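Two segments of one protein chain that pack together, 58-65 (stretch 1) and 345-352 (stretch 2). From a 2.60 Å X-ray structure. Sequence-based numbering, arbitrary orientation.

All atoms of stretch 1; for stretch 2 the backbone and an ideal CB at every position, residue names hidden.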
# COMPACT_ATOMS: atom_id res chain seq x y z
N HIS A 58 4.51 -0.79 -5.27
CA HIS A 58 4.59 -2.11 -4.65
C HIS A 58 5.54 -3.04 -5.39
O HIS A 58 6.26 -3.83 -4.78
CB HIS A 58 3.20 -2.76 -4.57
CG HIS A 58 3.22 -4.19 -4.13
ND1 HIS A 58 3.01 -5.24 -4.99
CD2 HIS A 58 3.46 -4.74 -2.91
CE1 HIS A 58 3.09 -6.38 -4.32
NE2 HIS A 58 3.37 -6.10 -3.06
N TYR A 59 5.54 -2.95 -6.72
CA TYR A 59 6.40 -3.80 -7.53
C TYR A 59 7.73 -3.11 -7.81
O TYR A 59 8.47 -3.49 -8.72
CB TYR A 59 5.70 -4.18 -8.83
CG TYR A 59 4.52 -5.10 -8.61
CD1 TYR A 59 4.70 -6.47 -8.46
CD2 TYR A 59 3.23 -4.60 -8.55
CE1 TYR A 59 3.63 -7.31 -8.25
CE2 TYR A 59 2.15 -5.43 -8.34
CZ TYR A 59 2.35 -6.79 -8.19
OH TYR A 59 1.28 -7.62 -7.99
N THR A 60 8.03 -2.09 -7.01
CA THR A 60 9.34 -1.47 -6.99
C THR A 60 10.08 -1.97 -5.76
O THR A 60 9.87 -1.45 -4.66
CB THR A 60 9.26 0.07 -6.98
OG1 THR A 60 8.41 0.52 -8.04
CG2 THR A 60 10.64 0.68 -7.14
N PRO A 61 10.94 -2.99 -5.93
CA PRO A 61 11.62 -3.73 -4.86
C PRO A 61 12.21 -2.84 -3.76
O PRO A 61 12.07 -3.18 -2.58
CB PRO A 61 12.74 -4.45 -5.61
CG PRO A 61 12.17 -4.69 -6.96
CD PRO A 61 11.33 -3.48 -7.27
N LEU A 62 12.84 -1.74 -4.14
CA LEU A 62 13.44 -0.84 -3.16
C LEU A 62 12.38 -0.12 -2.33
O LEU A 62 12.60 0.18 -1.16
CB LEU A 62 14.34 0.18 -3.86
CG LEU A 62 15.64 -0.37 -4.43
CD1 LEU A 62 16.44 0.73 -5.11
CD2 LEU A 62 16.46 -1.02 -3.33
N LEU A 63 11.23 0.15 -2.94
CA LEU A 63 10.14 0.82 -2.23
C LEU A 63 9.39 -0.13 -1.31
O LEU A 63 9.04 0.23 -0.19
CB LEU A 63 9.17 1.46 -3.23
CG LEU A 63 9.67 2.68 -3.99
CD1 LEU A 63 8.58 3.25 -4.88
CD2 LEU A 63 10.18 3.74 -3.02
N ARG A 64 9.16 -1.36 -1.78
CA ARG A 64 8.43 -2.35 -0.99
C ARG A 64 9.22 -2.75 0.25
O ARG A 64 8.67 -2.84 1.34
CB ARG A 64 8.11 -3.59 -1.83
CG ARG A 64 7.15 -4.55 -1.13
CD ARG A 64 7.25 -5.97 -1.68
NE ARG A 64 6.68 -6.11 -3.02
CZ ARG A 64 6.61 -7.26 -3.68
NH1 ARG A 64 7.06 -8.38 -3.13
NH2 ARG A 64 6.08 -7.30 -4.90
N ASN A 65 10.52 -2.99 0.07
CA ASN A 65 11.40 -3.33 1.18
C ASN A 65 11.47 -2.20 2.20
O ASN A 65 11.35 -2.42 3.40
CB ASN A 65 12.80 -3.67 0.67
CG ASN A 65 13.76 -4.01 1.79
OD1 ASN A 65 13.78 -5.14 2.29
ND2 ASN A 65 14.57 -3.04 2.19
N UNK A 345 0.19 0.03 -15.57
CA UNK A 345 0.85 -0.99 -16.38
C UNK A 345 2.23 -1.27 -15.79
O UNK A 345 3.13 -0.44 -15.91
CB UNK A 345 0.96 -0.55 -17.84
N UNK A 346 2.37 -2.43 -15.16
CA UNK A 346 3.58 -2.74 -14.40
C UNK A 346 4.22 -4.05 -14.83
O UNK A 346 3.54 -5.04 -15.08
CB UNK A 346 3.26 -2.80 -12.91
N UNK A 347 5.55 -4.05 -14.93
CA UNK A 347 6.31 -5.28 -15.13
C UNK A 347 6.58 -5.93 -13.77
O UNK A 347 7.50 -5.53 -13.05
CB UNK A 347 7.62 -5.00 -15.87
N UNK A 348 5.79 -6.95 -13.44
CA UNK A 348 5.88 -7.59 -12.13
C UNK A 348 7.10 -8.49 -12.00
O UNK A 348 7.32 -9.10 -10.95
CB UNK A 348 4.61 -8.40 -11.86
N UNK A 349 7.90 -8.57 -13.06
CA UNK A 349 9.08 -9.41 -13.06
C UNK A 349 10.24 -8.82 -12.27
O UNK A 349 11.14 -9.54 -11.86
CB UNK A 349 9.52 -9.67 -14.50
N UNK A 350 10.20 -7.50 -12.07
CA UNK A 350 11.27 -6.81 -11.35
C UNK A 350 11.34 -7.26 -9.89
O UNK A 350 12.42 -7.36 -9.32
CB UNK A 350 11.06 -5.30 -11.42
N UNK A 351 10.17 -7.51 -9.30
CA UNK A 351 10.10 -7.89 -7.89
C UNK A 351 9.99 -9.41 -7.72
O UNK A 351 9.53 -9.89 -6.68
CB UNK A 351 8.91 -7.20 -7.22
N UNK A 352 10.43 -10.14 -8.73
CA UNK A 352 10.40 -11.60 -8.70
C UNK A 352 11.78 -12.17 -9.02
O UNK A 352 12.59 -11.49 -9.64
CB UNK A 352 9.36 -12.14 -9.69

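Stretch 1 leaves a helix at Tyr59, passes through Thr60 and enters a second helix at Pro61. What it offers to stretch 2 is the Tyr59 ring, the Tyr59 carbonyl, the Pro61 ring and the guanidinium of Arg64.

Position 345 has extended angles (phi/psi -106/108), and no atom of stretch 1 lies within 5.5 Å of its ideal CB. Stretch 1 sets no limit here beyond the general liking of strands for beta-branched residues. The deposited residue is Thr345, chi1 p, which makes no contact across the interface.

At position 346 the chain is still a strand (-126/138), and CA-to-CB points toward stretch 1. The ideal CB lies 4.7 Å from Tyr59 CD2, a gap that one further carbon can close. Tyr59 presents carbon here, so valine, isoleucine, leucine or perhaps threonine would suit. The residue is Val346; with chi1 at 180° its CG1 comes 3.6 Å from Tyr59 CB, oblique to the ring.

Position 347 (-85/100) points its CB away, with nothing of stretch 1 near. It opens a type I turn ending at 350, and asparagine, aspartate or serine often serve there by accepting a backbone N-H. Asn347 does this: its OD1 accepts a hydrogen bond from the backbone N of 349 at 3.0 Å, with an N-H...acceptor angle of 150°.

Position 348 (-74/0) directs CA-to-CB sideways, yet its ideal CB is 3.9 Å from Tyr59 CE1. A small or medium apolar group such as alanine, valine or isoleucine could use this proximity, and a branch would extend over the ring. In Val348, chi1 m, CG1 sits 3.8 Å from the centroid of the Tyr59 ring and 18° off its normal, a CH-pi contact over one face. The closest pair is Val348 CG1 to Tyr59 CE1, 3.6 Å.

Position 349 (-76/-21) faces away. Its angles do not demand glycine, and many residues would fit as far as stretch 1 is concerned. Gly349 is found; it begins a second type I turn, in which the backbone N of 352 donates to Gly349 O at 3.3 Å.

Position 350 (-65/-36) points toward stretch 1, its ideal CB 4.2 Å from Tyr59 O and 4.5 Å from Pro61 CD. Alanine would fit, as would a longer chain that turns aside. Arg350 is the latter: CB remains 4.2 Å from Tyr59 O, while the end leads away and is hydrogen-bonded elsewhere in the structure. Its backbone also takes part, with Arg350 O 3.6 Å from Pro61 CG.

Position 351 (-98/22) is hemmed in: its ideal CB is 3.7 Å from Arg64 NH2, 4.0 Å from Tyr59 O and 4.1 Å from Pro61 CG. Alanine, serine or glycine are the natural candidates. Ala351 packs its methyl among these groups, and Arg64, whose NE donates to His58 O at 2.9 Å, lies obliquely to it.

Position 352 (-127/157) points sideways with no near neighbour, so polar or charged residues are acceptable. The end of Glu352 comes nearer than its CB, but Glu352 OE2 still stops 5.7 Å from Tyr59 CE1.

Stretch 2, residues 345-352: TVNVGRAE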
# COMPACT_ATOMS: atom_id res chain seq x y z
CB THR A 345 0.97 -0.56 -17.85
OG1 THR A 345 1.67 0.69 -17.93
CG2 THR A 345 -0.41 -0.41 -18.47
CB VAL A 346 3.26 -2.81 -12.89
CG1 VAL A 346 4.51 -3.13 -12.08
CG2 VAL A 346 2.64 -1.51 -12.41
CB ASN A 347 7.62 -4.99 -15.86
CG ASN A 347 8.29 -6.25 -16.40
OD1 ASN A 347 8.21 -7.32 -15.79
ND2 ASN A 347 8.95 -6.12 -17.54
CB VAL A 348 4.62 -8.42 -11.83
CG1 VAL A 348 3.38 -7.55 -11.87
CG2 VAL A 348 4.49 -9.58 -12.82
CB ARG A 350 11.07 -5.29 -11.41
CG ARG A 350 10.62 -4.76 -12.77
CD ARG A 350 11.65 -5.02 -13.86
NE ARG A 350 11.27 -4.39 -15.12
CZ ARG A 350 11.91 -4.55 -16.27
NH1 ARG A 350 12.98 -5.33 -16.33
NH2 ARG A 350 11.49 -3.92 -17.36
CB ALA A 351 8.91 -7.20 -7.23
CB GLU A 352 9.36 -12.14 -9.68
CG GLU A 352 7.92 -11.85 -9.29
CD GLU A 352 6.93 -12.38 -10.30
OE1 GLU A 352 7.36 -12.82 -11.39
OE2 GLU A 352 5.71 -12.37 -10.01
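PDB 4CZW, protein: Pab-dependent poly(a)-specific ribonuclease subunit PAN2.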